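Local coordinates for protein 2',5'-phosphodiesterase 12 (Homo sapiens, PDB 4Z0V) that belongs to the endonuclease/exonuclease/phosphatase family, with a DNase I-like domain joined to a smaller N-terminal beta domain and a magnesium ion in the model, at residues Ser373-Pro378 / Asp392-Asp397; Tyr337-Asn342 / Leu365-Lys370; Ala9-Gln14 / Ser30-Asp35; Glu202-Ile207 / Gln267-Gln272. One frame throughout, in Å; residues are numbered along the deposited sequence. Where two conformers were deposited one is given.

Contact 1. Residues Ser373-Pro378 / Asp392-Asp397; sequences SACGEP and DYIFID
Ser373 holds OG anti to its backbone N (chi1 174°), and Tyr393 holds CG anti to its carbonyl carbon (chi1 -55°). The serine hydroxyl lies at the edge of the phenol ring and in its plane, with Ser373 OG 3.5 Å from Tyr393 CD1. The same hydroxyl donates to Gly376 O at 2.7 Å, on a lone pair in the carbonyl plane, and so braces the type I beta turn Ser373-Gly376 from within. A water donates to Ser373 OG (2.7 Å) and accepts from Cys375 N and Ile394 N, binding turn and strand through one molecule; a second joins Asp392 O to Gly376 O, the latter at 3.3 Å. The direct backbone bond runs from Ala374 N to Ile394 O, 2.8 Å long and nearly straight at 167°. Beside it, Ser373 and Phe395 form an antiparallel non-hydrogen-bonded pair, from which the chain turns away. Apolar contact lies on the other side: Ala374 CB is 3.9 Å from Ile396 CG2 and 4.1 Å from Ile394 CG2, while Cys375 SG meets Ile394 CD1. This divides the surroundings in two. Ser373, Tyr393 and Phe395 pack against Tyr337 of helix 335-342, Tyr393 OH bonding to Ser330 O, whereas Ala374, Cys375, Ile394 and Ile396 lie on strand 433-439 of the facing sheet of the DNase I-like sandwich.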
loop_
_atom_site.group_PDB
_atom_site.type_symbol
_atom_site.label_atom_id
_atom_site.label_comp_id
_atom_site.label_asym_id
_atom_site.label_seq_id
_atom_site.Cartn_x
_atom_site.Cartn_y
_atom_site.Cartn_z
ATOM N N SER A 373 -7.924 -9.320 -13.496
ATOM C CA SER A 373 -6.983 -9.372 -12.369
ATOM C C SER A 373 -5.579 -9.377 -12.993
ATOM O O SER A 373 -5.178 -10.354 -13.648
ATOM C CB SER A 373 -7.230 -10.620 -11.520
ATOM O OG SER A 373 -6.202 -10.682 -10.547
ATOM N N ALA A 374 -4.849 -8.269 -12.869
ATOM C CA ALA A 374 -3.524 -8.153 -13.493
ATOM C C ALA A 374 -2.554 -9.253 -13.053
ATOM O O ALA A 374 -1.812 -9.768 -13.891
ATOM C CB ALA A 374 -2.925 -6.771 -13.203
ATOM N N CYS A 375 -2.551 -9.636 -11.766
ATOM C CA CYS A 375 -1.627 -10.683 -11.316
ATOM C C CYS A 375 -2.268 -12.070 -11.315
ATOM O O CYS A 375 -1.708 -13.008 -10.741
ATOM C CB CYS A 375 -1.050 -10.333 -9.953
ATOM S SG CYS A 375 -0.206 -8.742 -9.939
ATOM N N GLY A 376 -3.421 -12.182 -11.967
ATOM C CA GLY A 376 -4.132 -13.430 -12.122
ATOM C C GLY A 376 -4.731 -13.928 -10.838
ATOM O O GLY A 376 -5.302 -13.155 -10.065
ATOM N N GLU A 377 -4.599 -15.232 -10.599
ATOM C CA GLU A 377 -5.192 -15.856 -9.427
ATOM C C GLU A 377 -4.129 -16.689 -8.729
ATOM O O GLU A 377 -4.105 -17.905 -8.880
ATOM C CB GLU A 377 -6.430 -16.689 -9.818
ATOM C CG GLU A 377 -7.530 -15.868 -10.486
ATOM C CD GLU A 377 -8.611 -16.641 -11.217
ATOM O OE1 GLU A 377 -8.672 -17.881 -11.063
ATOM O OE2 GLU A 377 -9.428 -15.996 -11.914
ATOM N N PRO A 378 -3.200 -16.041 -7.990
ATOM C CA PRO A 378 -2.160 -16.813 -7.283
ATOM C C PRO A 378 -2.765 -17.831 -6.321
ATOM O O PRO A 378 -3.913 -17.671 -5.886
ATOM C CB PRO A 378 -1.392 -15.740 -6.493
ATOM C CG PRO A 378 -1.678 -14.454 -7.186
ATOM C CD PRO A 378 -3.077 -14.587 -7.724
ATOM N N ASP A 392 -6.244 -10.574 -2.491
ATOM C CA ASP A 392 -5.799 -9.275 -3.046
ATOM C C ASP A 392 -5.760 -9.280 -4.540
ATOM O O ASP A 392 -5.372 -10.286 -5.149
ATOM C CB ASP A 392 -4.384 -8.945 -2.526
ATOM C CG ASP A 392 -4.316 -8.945 -1.012
ATOM O OD1 ASP A 392 -4.677 -7.915 -0.405
ATOM O OD2 ASP A 392 -4.007 -10.015 -0.425
ATOM N N TYR A 393 -6.139 -8.146 -5.155
ATOM C CA TYR A 393 -6.121 -8.055 -6.616
ATOM C C TYR A 393 -5.729 -6.681 -7.102
ATOM O O TYR A 393 -5.949 -5.689 -6.404
ATOM C CB TYR A 393 -7.502 -8.388 -7.204
ATOM C CG TYR A 393 -8.061 -9.729 -6.772
ATOM C CD1 TYR A 393 -7.741 -10.895 -7.462
ATOM C CD2 TYR A 393 -8.904 -9.831 -5.670
ATOM C CE1 TYR A 393 -8.212 -12.141 -7.036
ATOM C CE2 TYR A 393 -9.369 -11.068 -5.224
ATOM C CZ TYR A 393 -9.037 -12.218 -5.926
ATOM O OH TYR A 393 -9.485 -13.437 -5.474
ATOM N N ILE A 394 -5.165 -6.621 -8.315
ATOM C CA ILE A 394 -4.955 -5.365 -9.035
ATOM C C ILE A 394 -5.886 -5.498 -10.234
ATOM O O ILE A 394 -5.550 -6.239 -11.149
ATOM C CB ILE A 394 -3.496 -5.081 -9.435
ATOM C CG1 ILE A 394 -2.601 -4.892 -8.171
ATOM C CG2 ILE A 394 -3.423 -3.830 -10.357
ATOM C CD1 ILE A 394 -1.060 -5.000 -8.482
ATOM N N PHE A 395 -7.057 -4.889 -10.192
ATOM C CA PHE A 395 -8.002 -4.999 -11.312
ATOM C C PHE A 395 -7.723 -3.891 -12.300
ATOM O O PHE A 395 -7.642 -2.711 -11.909
ATOM C CB PHE A 395 -9.448 -4.946 -10.837
ATOM C CG PHE A 395 -9.899 -6.162 -10.058
ATOM C CD1 PHE A 395 -9.965 -7.417 -10.666
ATOM C CD2 PHE A 395 -10.320 -6.044 -8.739
ATOM C CE1 PHE A 395 -10.377 -8.541 -9.940
ATOM C CE2 PHE A 395 -10.775 -7.165 -8.029
ATOM C CZ PHE A 395 -10.816 -8.400 -8.640
ATOM N N ILE A 396 -7.565 -4.261 -13.590
ATOM C CA ILE A 396 -7.223 -3.245 -14.596
ATOM C C ILE A 396 -8.280 -3.134 -15.666
ATOM O O ILE A 396 -8.877 -4.121 -16.056
ATOM C CB ILE A 396 -5.841 -3.478 -15.235
ATOM C CG1 ILE A 396 -5.791 -4.808 -16.039
ATOM C CG2 ILE A 396 -4.717 -3.410 -14.171
ATOM C CD1 ILE A 396 -4.634 -4.949 -16.981
ATOM N N ASP A 397 -8.496 -1.915 -16.125
ATOM C CA ASP A 397 -9.428 -1.599 -17.205
ATOM C C ASP A 397 -8.849 -2.090 -18.527
ATOM O O ASP A 397 -7.915 -1.482 -19.059
ATOM C CB ASP A 397 -9.611 -0.074 -17.242
ATOM C CG ASP A 397 -10.639 0.441 -18.213
ATOM O OD1 ASP A 397 -11.145 -0.368 -19.038
ATOM O OD2 ASP A 397 -10.955 1.646 -18.144
HETATM O O HOH W 1 -4.213 -9.183 -9.444
HETATM O O HOH W 2 -4.183 -11.293 -7.634
#

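Contact 2. Residues Tyr337-Asn342 / Leu365-Lys370; sequences YHFVIN and LTHFFK
Phe339 and His367 form a T-shaped (edge-to-face) stack that fastens the C-terminal turn of helix 335-342 to the irregular chain following strand 365-366. The planes stand at 86°, and the histidine points its edge at the phenyl face, with His367 CD2 3.6 Å from Phe339 CE1. Leu365 covers the opposite face with CD1 and crowds the rim, its CB 3.5 Å from Phe339 CE1, so the phenyl group is wedged between two side chains of one short segment. Met302 of helix 295-316 and Ile345 also pack on Phe339. The other half is looser. The CB of Thr366 points away from the helix, and its carbonyl oxygen binds a glycerol, probably from the crystallisation liquor; beyond His367 a water lies between the two backbones, 2.7 Å from Val340 O and 2.8 Å from Phe369 O. His367 itself joins the halves. Its ND1 accepts from Phe369 N, an arrangement consistent with a neutral ring protonated on NE2. That single N-H is shared between two helix carbonyls: His367 NE2 donates to Phe339 O (2.8 Å, bent to 133°) and more weakly to Val340 O (3.0 Å).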
loop_
_atom_site.group_PDB
_atom_site.type_symbol
_atom_site.label_atom_id
_atom_site.label_comp_id
_atom_site.label_asym_id
_atom_site.label_seq_id
_atom_site.Cartn_x
_atom_site.Cartn_y
_atom_site.Cartn_z
ATOM N N TYR A 337 -15.937 -12.009 -6.810
ATOM C CA TYR A 337 -14.963 -12.116 -7.892
ATOM C C TYR A 337 -15.661 -12.332 -9.256
ATOM O O TYR A 337 -15.256 -11.736 -10.255
ATOM C CB TYR A 337 -13.964 -13.233 -7.613
ATOM C CG TYR A 337 -12.835 -13.253 -8.616
ATOM C CD1 TYR A 337 -11.743 -12.390 -8.488
ATOM C CD2 TYR A 337 -12.848 -14.134 -9.692
ATOM C CE1 TYR A 337 -10.697 -12.409 -9.414
ATOM C CE2 TYR A 337 -11.798 -14.178 -10.606
ATOM C CZ TYR A 337 -10.731 -13.307 -10.469
ATOM O OH TYR A 337 -9.711 -13.341 -11.386
ATOM N N HIS A 338 -16.652 -13.235 -9.308
ATOM C CA HIS A 338 -17.407 -13.503 -10.550
ATOM C C HIS A 338 -18.049 -12.185 -11.092
ATOM O O HIS A 338 -17.974 -11.875 -12.293
ATOM C CB HIS A 338 -18.491 -14.551 -10.242
ATOM C CG HIS A 338 -19.397 -14.836 -11.398
ATOM N ND1 HIS A 338 -19.151 -15.888 -12.263
ATOM C CD2 HIS A 338 -20.500 -14.171 -11.814
ATOM C CE1 HIS A 338 -20.125 -15.842 -13.164
ATOM N NE2 HIS A 338 -20.953 -14.815 -12.941
ATOM N N PHE A 339 -18.656 -11.424 -10.206
ATOM C CA PHE A 339 -19.306 -10.156 -10.528
ATOM C C PHE A 339 -18.289 -9.187 -11.175
ATOM O O PHE A 339 -18.557 -8.639 -12.235
ATOM C CB PHE A 339 -19.943 -9.551 -9.264
ATOM C CG PHE A 339 -20.510 -8.149 -9.433
ATOM C CD1 PHE A 339 -21.475 -7.879 -10.399
ATOM C CD2 PHE A 339 -20.066 -7.101 -8.630
ATOM C CE1 PHE A 339 -22.004 -6.590 -10.542
ATOM C CE2 PHE A 339 -20.589 -5.813 -8.777
ATOM C CZ PHE A 339 -21.551 -5.562 -9.739
ATOM N N VAL A 340 -17.073 -9.076 -10.598
ATOM C CA VAL A 340 -16.057 -8.157 -11.124
ATOM C C VAL A 340 -15.663 -8.553 -12.548
ATOM O O VAL A 340 -15.688 -7.712 -13.448
ATOM C CB VAL A 340 -14.805 -8.073 -10.200
ATOM C CG1 VAL A 340 -13.699 -7.221 -10.840
ATOM C CG2 VAL A 340 -15.168 -7.526 -8.822
ATOM N N ILE A 341 -15.303 -9.824 -12.739
ATOM C CA ILE A 341 -14.759 -10.359 -13.992
ATOM C C ILE A 341 -15.818 -10.524 -15.107
ATOM O O ILE A 341 -15.485 -10.347 -16.279
ATOM C CB ILE A 341 -14.064 -11.727 -13.654
ATOM C CG1 ILE A 341 -12.855 -11.500 -12.693
ATOM C CG2 ILE A 341 -13.609 -12.499 -14.901
ATOM C CD1 ILE A 341 -11.841 -10.488 -13.114
ATOM N N ASN A 342 -17.037 -10.897 -14.752
ATOM C CA ASN A 342 -18.076 -11.211 -15.755
ATOM C C ASN A 342 -19.049 -10.090 -16.002
ATOM O O ASN A 342 -19.735 -10.103 -17.026
ATOM C CB ASN A 342 -18.831 -12.470 -15.335
ATOM C CG ASN A 342 -17.910 -13.653 -15.180
ATOM O OD1 ASN A 342 -17.847 -14.259 -14.116
ATOM N ND2 ASN A 342 -17.081 -13.935 -16.195
ATOM N N LEU A 365 -27.128 -8.177 -10.119
ATOM C CA LEU A 365 -26.286 -6.975 -10.271
ATOM C C LEU A 365 -25.582 -7.013 -11.593
ATOM O O LEU A 365 -25.189 -8.087 -12.025
ATOM C CB LEU A 365 -25.226 -6.843 -9.157
ATOM C CG LEU A 365 -25.671 -6.809 -7.685
ATOM C CD1 LEU A 365 -24.453 -6.782 -6.786
ATOM C CD2 LEU A 365 -26.572 -5.625 -7.388
ATOM N N THR A 366 -25.385 -5.839 -12.214
ATOM C CA THR A 366 -24.685 -5.720 -13.492
ATOM C C THR A 366 -23.769 -4.516 -13.511
ATOM O O THR A 366 -24.084 -3.494 -12.915
ATOM C CB THR A 366 -25.667 -5.590 -14.664
ATOM O OG1 THR A 366 -26.561 -4.515 -14.409
ATOM C CG2 THR A 366 -26.416 -6.854 -14.935
ATOM N N HIS A 367 -22.653 -4.628 -14.223
ATOM C CA HIS A 367 -21.747 -3.483 -14.393
ATOM C C HIS A 367 -21.142 -3.611 -15.774
ATOM O O HIS A 367 -21.080 -4.732 -16.322
ATOM C CB HIS A 367 -20.692 -3.343 -13.266
ATOM C CG HIS A 367 -19.560 -4.316 -13.358
ATOM N ND1 HIS A 367 -18.469 -4.069 -14.169
ATOM C CD2 HIS A 367 -19.387 -5.505 -12.739
ATOM C CE1 HIS A 367 -17.673 -5.119 -14.036
ATOM N NE2 HIS A 367 -18.185 -6.013 -13.186
ATOM N N PHE A 368 -20.632 -2.501 -16.326
ATOM C CA PHE A 368 -20.086 -2.545 -17.680
ATOM C C PHE A 368 -18.587 -2.335 -17.746
ATOM O O PHE A 368 -18.070 -2.080 -18.836
ATOM C CB PHE A 368 -20.815 -1.540 -18.604
ATOM C CG PHE A 368 -22.312 -1.714 -18.540
ATOM C CD1 PHE A 368 -22.914 -2.879 -19.005
ATOM C CD2 PHE A 368 -23.116 -0.743 -17.954
ATOM C CE1 PHE A 368 -24.296 -3.057 -18.918
ATOM C CE2 PHE A 368 -24.500 -0.920 -17.868
ATOM C CZ PHE A 368 -25.079 -2.081 -18.341
ATOM N N PHE A 369 -17.863 -2.485 -16.609
ATOM C CA PHE A 369 -16.410 -2.391 -16.675
ATOM C C PHE A 369 -15.837 -3.681 -17.232
ATOM O O PHE A 369 -16.383 -4.747 -16.949
ATOM C CB PHE A 369 -15.835 -2.194 -15.258
ATOM C CG PHE A 369 -16.030 -0.809 -14.699
ATOM C CD1 PHE A 369 -15.181 0.231 -15.063
ATOM C CD2 PHE A 369 -17.063 -0.543 -13.810
ATOM C CE1 PHE A 369 -15.332 1.508 -14.501
ATOM C CE2 PHE A 369 -17.205 0.722 -13.239
ATOM C CZ PHE A 369 -16.336 1.736 -13.590
ATOM N N LYS A 370 -14.721 -3.608 -17.957
ATOM C CA LYS A 370 -14.032 -4.825 -18.418
ATOM C C LYS A 370 -12.751 -4.880 -17.620
ATOM O O LYS A 370 -11.799 -4.156 -17.931
ATOM C CB LYS A 370 -13.798 -4.823 -19.935
ATOM C CG LYS A 370 -15.074 -4.579 -20.743
ATOM C CD LYS A 370 -16.199 -5.586 -20.435
ATOM C CE LYS A 370 -17.546 -5.065 -20.898
ATOM N NZ LYS A 370 -18.654 -5.923 -20.403
HETATM O O HOH W 3 -15.291 -7.166 -16.070
#

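Contact 3. Residues Ala9-Gln14 / Ser30-Asp35; sequences AFTELQ and SLEFGD
Ser30 is matched by two residues, Thr11 and Glu12, in a classic beta bulge of the small antiparallel pairing of strands 9-14 and 28-32, within an N-terminal domain related to the E-set folds. Among the backbone bonds, Ala9 and Glu32 form a regular hydrogen-bonded pair, from Ala9 N to Glu32 O (3.0 Å) and from Glu32 N to Ala9 O (2.9 Å). Past Phe10 the register slips by one residue, and Ser30 O becomes the focus: Thr11 N donates at 2.7 Å, Glu12 N makes a weak bond of 3.5 Å, and the CA-H of Phe10 points at the same oxygen. Ser30 N returns a bond to Glu12 O, restoring the pairing beyond the bulge. On the face of Phe10 and Leu31 the contact is apolar. Leu31 CD1 sits over the phenyl ring in a CH-pi contact, 3.9 Å from the centroid of Phe10 and 27° off the normal, and both side chains rest on Pro83. Thr11 CG2 adds van der Waals packing against Glu32 OE1. Polar side-chain contacts involve Thr11, Glu12 and Ser30. Thr11, with OG1 between its backbone N and carbonyl carbon (chi1 58°), adds a weak hydroxyl bond to Ser30 O. Ser30 OG donates to Glu12 OE1 at 2.7 Å, meeting the carboxylate on its anti side and 19° out of plane.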
loop_
_atom_site.group_PDB
_atom_site.type_symbol
_atom_site.label_atom_id
_atom_site.label_comp_id
_atom_site.label_asym_id
_atom_site.label_seq_id
_atom_site.Cartn_x
_atom_site.Cartn_y
_atom_site.Cartn_z
ATOM N N ALA A 9 13.781 26.020 5.980
ATOM C CA ALA A 9 13.913 25.437 7.315
ATOM C C ALA A 9 13.245 24.077 7.386
ATOM O O ALA A 9 12.194 23.881 6.787
ATOM C CB ALA A 9 13.313 26.370 8.368
ATOM N N PHE A 10 13.892 23.121 8.071
ATOM C CA PHE A 10 13.351 21.781 8.302
ATOM C C PHE A 10 12.451 21.874 9.532
ATOM O O PHE A 10 12.960 22.149 10.616
ATOM C CB PHE A 10 14.474 20.712 8.493
ATOM C CG PHE A 10 15.285 20.338 7.272
ATOM C CD1 PHE A 10 14.720 19.590 6.244
ATOM C CD2 PHE A 10 16.625 20.687 7.174
ATOM C CE1 PHE A 10 15.464 19.261 5.104
ATOM C CE2 PHE A 10 17.371 20.348 6.040
ATOM C CZ PHE A 10 16.787 19.643 5.010
ATOM N N THR A 11 11.114 21.730 9.357
ATOM C CA THR A 11 10.129 21.764 10.451
ATOM C C THR A 11 10.180 20.454 11.233
ATOM O O THR A 11 9.893 20.423 12.434
ATOM C CB THR A 11 8.723 22.031 9.929
ATOM O OG1 THR A 11 8.367 21.023 8.981
ATOM C CG2 THR A 11 8.584 23.405 9.316
ATOM N N GLU A 12 10.528 19.362 10.536
ATOM C CA GLU A 12 10.677 18.042 11.135
ATOM C C GLU A 12 11.938 17.451 10.556
ATOM O O GLU A 12 12.191 17.613 9.364
ATOM C CB GLU A 12 9.448 17.134 10.877
ATOM C CG GLU A 12 8.143 17.657 11.457
ATOM C CD GLU A 12 6.922 16.783 11.269
ATOM O OE1 GLU A 12 6.471 16.616 10.112
ATOM O OE2 GLU A 12 6.392 16.295 12.292
ATOM N N LEU A 13 12.777 16.907 11.416
ATOM C CA LEU A 13 14.033 16.250 11.062
ATOM C C LEU A 13 14.135 15.123 12.039
ATOM O O LEU A 13 14.252 15.388 13.250
ATOM C CB LEU A 13 15.224 17.229 11.102
ATOM C CG LEU A 13 16.509 16.694 10.499
ATOM C CD1 LEU A 13 16.369 16.507 9.012
ATOM C CD2 LEU A 13 17.655 17.617 10.779
ATOM N N GLN A 14 14.009 13.857 11.527
ATOM C CA GLN A 14 13.990 12.642 12.345
ATOM C C GLN A 14 14.648 11.460 11.642
ATOM O O GLN A 14 14.511 11.292 10.432
ATOM C CB GLN A 14 12.544 12.243 12.711
ATOM C CG GLN A 14 11.802 13.212 13.629
ATOM C CD GLN A 14 10.492 12.674 14.153
ATOM O OE1 GLN A 14 10.336 11.477 14.438
ATOM N NE2 GLN A 14 9.542 13.568 14.365
ATOM N N SER A 30 10.620 17.446 6.971
ATOM C CA SER A 30 9.482 18.227 6.508
ATOM C C SER A 30 10.071 19.595 6.260
ATOM O O SER A 30 10.694 20.173 7.154
ATOM C CB SER A 30 8.342 18.198 7.516
ATOM O OG SER A 30 7.979 16.862 7.840
ATOM N N LEU A 31 10.066 20.012 5.010
ATOM C CA LEU A 31 10.735 21.242 4.623
ATOM C C LEU A 31 9.758 22.395 4.340
ATOM O O LEU A 31 8.817 22.231 3.561
ATOM C CB LEU A 31 11.588 20.912 3.375
ATOM C CG LEU A 31 12.788 21.793 3.016
ATOM C CD1 LEU A 31 13.564 22.220 4.228
ATOM C CD2 LEU A 31 13.713 21.064 2.064
ATOM N N GLU A 32 9.980 23.551 5.000
ATOM C CA GLU A 32 9.220 24.789 4.780
ATOM C C GLU A 32 10.111 25.790 4.013
ATOM O O GLU A 32 11.321 25.841 4.257
ATOM C CB GLU A 32 8.674 25.401 6.093
ATOM C CG GLU A 32 9.700 26.047 7.019
ATOM C CD GLU A 32 9.168 26.895 8.163
ATOM O OE1 GLU A 32 8.029 26.648 8.621
ATOM O OE2 GLU A 32 9.908 27.796 8.621
ATOM N N PHE A 33 9.515 26.570 3.082
ATOM C CA PHE A 33 10.205 27.570 2.244
ATOM C C PHE A 33 11.406 26.956 1.461
ATOM O O PHE A 33 12.407 27.637 1.261
ATOM C CB PHE A 33 10.709 28.763 3.094
ATOM C CG PHE A 33 9.697 29.653 3.775
ATOM C CD1 PHE A 33 9.261 30.827 3.169
ATOM C CD2 PHE A 33 9.264 29.381 5.068
ATOM C CE1 PHE A 33 8.364 31.683 3.823
ATOM C CE2 PHE A 33 8.366 30.236 5.721
ATOM C CZ PHE A 33 7.923 31.384 5.093
ATOM N N GLY A 34 11.315 25.683 1.072
ATOM C CA GLY A 34 12.406 25.002 0.379
ATOM C C GLY A 34 12.066 23.674 -0.268
ATOM O O GLY A 34 10.919 23.221 -0.190
ATOM N N ASP A 35 13.075 23.040 -0.918
ATOM C CA ASP A 35 12.948 21.769 -1.648
ATOM C C ASP A 35 14.140 20.796 -1.397
ATOM O O ASP A 35 15.288 21.252 -1.391
ATOM C CB ASP A 35 12.849 22.054 -3.155
#

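Contact 4. Residues Glu202-Ile207 / Gln267-Gln272; sequences EGVFRI and QVSVLQ
Gln267 NE2 faces two backbone carbonyls in weak bonds, to Leu213 O and, at 3.3 Å and bent to 130°, to Val204 O. The OE1 of the same amide is hydrogen-bonded to Thr215 OG1 and Asn285 ND2. With CG anti to the backbone N (chi1 175°) and the chain extended beyond it, the side chain spans the gap between two strands that share no backbone bond. These belong to the two facing sheets of the DNase I-like beta sandwich: 202-207 is part of strand 201-207, an edge strand of one, and 267-272 lies in the other, their axes 8.5 Å apart at closest. Arg206 brings its CB to 3.8 Å from Gln267 NE2, then bends away to a salt bridge between NE and Asp229 OD2. Asp229 OD1 accepts from Val268 N, linking both strands a second time. Further along the strand, Val204 packs a methyl group against polar atoms, CG2 lying 4.0 Å from Gln267 NE2 and 3.9 Å from Ser269 OG.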
loop_
_atom_site.group_PDB
_atom_site.type_symbol
_atom_site.label_atom_id
_atom_site.label_comp_id
_atom_site.label_asym_id
_atom_site.label_seq_id
_atom_site.Cartn_x
_atom_site.Cartn_y
_atom_site.Cartn_z
ATOM N N GLU A 202 4.699 10.611 -3.952
ATOM C CA GLU A 202 3.891 11.424 -3.038
ATOM C C GLU A 202 2.660 10.618 -2.683
ATOM O O GLU A 202 2.212 9.810 -3.494
ATOM C CB GLU A 202 3.522 12.734 -3.734
ATOM C CG GLU A 202 2.865 13.790 -2.894
ATOM C CD GLU A 202 2.944 15.145 -3.584
ATOM O OE1 GLU A 202 2.046 15.444 -4.404
ATOM O OE2 GLU A 202 3.954 15.859 -3.384
ATOM N N GLY A 203 2.139 10.797 -1.486
ATOM C CA GLY A 203 1.009 9.972 -1.081
ATOM C C GLY A 203 -0.156 10.690 -0.439
ATOM O O GLY A 203 -0.028 11.837 0.024
ATOM N N VAL A 204 -1.302 9.987 -0.409
ATOM C CA VAL A 204 -2.543 10.450 0.225
ATOM C C VAL A 204 -3.057 9.317 1.136
ATOM O O VAL A 204 -2.842 8.119 0.873
ATOM C CB VAL A 204 -3.595 10.938 -0.801
ATOM C CG1 VAL A 204 -3.118 12.223 -1.495
ATOM C CG2 VAL A 204 -3.939 9.862 -1.825
ATOM N N PHE A 205 -3.682 9.710 2.244
ATOM C CA PHE A 205 -4.105 8.761 3.280
ATOM C C PHE A 205 -5.577 8.936 3.603
ATOM O O PHE A 205 -6.042 10.068 3.750
ATOM C CB PHE A 205 -3.233 8.995 4.533
ATOM C CG PHE A 205 -3.479 8.101 5.726
ATOM C CD1 PHE A 205 -3.341 6.716 5.625
ATOM C CD2 PHE A 205 -3.748 8.647 6.977
ATOM C CE1 PHE A 205 -3.553 5.885 6.741
ATOM C CE2 PHE A 205 -3.947 7.821 8.095
ATOM C CZ PHE A 205 -3.841 6.442 7.970
ATOM N N ARG A 206 -6.291 7.817 3.747
ATOM C CA ARG A 206 -7.703 7.807 4.149
ATOM C C ARG A 206 -7.841 6.848 5.328
ATOM O O ARG A 206 -7.831 5.637 5.133
ATOM C CB ARG A 206 -8.608 7.425 2.965
ATOM C CG ARG A 206 -10.102 7.167 3.311
ATOM C CD ARG A 206 -10.779 8.382 3.941
ATOM N NE ARG A 206 -10.644 9.557 3.079
ATOM C CZ ARG A 206 -11.048 10.783 3.385
ATOM N NH1 ARG A 206 -11.619 11.030 4.561
ATOM N NH2 ARG A 206 -10.875 11.777 2.523
ATOM N N ILE A 207 -7.920 7.392 6.547
ATOM C CA ILE A 207 -7.992 6.535 7.723
ATOM C C ILE A 207 -9.441 6.080 7.975
ATOM O O ILE A 207 -10.370 6.754 7.541
ATOM C CB ILE A 207 -7.379 7.239 8.976
ATOM C CG1 ILE A 207 -6.943 6.193 10.037
ATOM C CG2 ILE A 207 -8.314 8.328 9.564
ATOM C CD1 ILE A 207 -6.110 6.692 11.100
ATOM N N GLN A 267 -10.867 4.544 -1.435
ATOM C CA GLN A 267 -10.027 5.700 -1.743
ATOM C C GLN A 267 -9.973 5.825 -3.258
ATOM O O GLN A 267 -9.775 4.824 -3.965
ATOM C CB GLN A 267 -8.652 5.462 -1.121
ATOM C CG GLN A 267 -7.590 6.508 -1.433
ATOM C CD GLN A 267 -6.329 6.185 -0.651
ATOM O OE1 GLN A 267 -5.738 5.097 -0.794
ATOM N NE2 GLN A 267 -5.941 7.099 0.230
ATOM N N VAL A 268 -10.207 7.024 -3.776
ATOM C CA VAL A 268 -10.193 7.222 -5.211
ATOM C C VAL A 268 -9.365 8.461 -5.489
ATOM O O VAL A 268 -9.661 9.538 -4.947
ATOM C CB VAL A 268 -11.598 7.320 -5.854
ATOM C CG1 VAL A 268 -11.488 7.591 -7.354
ATOM C CG2 VAL A 268 -12.448 6.064 -5.605
ATOM N N SER A 269 -8.394 8.310 -6.375
ATOM C CA SER A 269 -7.512 9.419 -6.766
ATOM C C SER A 269 -7.413 9.478 -8.281
ATOM O O SER A 269 -7.104 8.461 -8.909
ATOM C CB SER A 269 -6.125 9.209 -6.163
ATOM O OG SER A 269 -6.201 8.869 -4.784
ATOM N N VAL A 270 -7.623 10.656 -8.867
ATOM C CA VAL A 270 -7.487 10.790 -10.315
ATOM C C VAL A 270 -6.131 11.419 -10.581
ATOM O O VAL A 270 -5.860 12.503 -10.080
ATOM C CB VAL A 270 -8.647 11.599 -10.932
ATOM C CG1 VAL A 270 -8.373 11.895 -12.412
ATOM C CG2 VAL A 270 -9.975 10.844 -10.767
ATOM N N LEU A 271 -5.294 10.736 -11.387
ATOM C CA LEU A 271 -3.940 11.179 -11.698
ATOM C C LEU A 271 -3.825 11.631 -13.122
ATOM O O LEU A 271 -4.507 11.109 -14.013
ATOM C CB LEU A 271 -2.924 10.024 -11.474
ATOM C CG LEU A 271 -2.946 9.311 -10.115
ATOM C CD1 LEU A 271 -1.941 8.190 -10.097
ATOM C CD2 LEU A 271 -2.664 10.300 -8.958
ATOM N N GLN A 272 -2.925 12.571 -13.353
ATOM C CA GLN A 272 -2.660 13.019 -14.708
ATOM C C GLN A 272 -1.237 12.672 -15.080
ATOM O O GLN A 272 -0.311 12.921 -14.298
ATOM C CB GLN A 272 -2.899 14.534 -14.813
ATOM C CG GLN A 272 -2.229 15.193 -15.995
ATOM C CD GLN A 272 -2.974 14.942 -17.260
ATOM O OE1 GLN A 272 -4.133 15.328 -17.396
ATOM N NE2 GLN A 272 -2.284 14.369 -18.244
#

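From the N terminus the contacts follow one another in series; none nests in or crosses another. Contact 3 closes the first short loop, within the N-terminal domain, and stands apart, its centre about 39 Å from that of contact 1 and about 46 Å from that of contact 2. Contact 4 spans a long excursion, residues 208-266, and joins the two sheets of the sandwich. Contact 2 then closes a mostly irregular loop after helix 335-342, and contact 1 closes the hairpin region around strand 382-384. These last two touch: Val340 packs on Phe395, carrying the helix onto strand 387-397. Contacts 1 and 4 reach the same seven-stranded sheet, without touching.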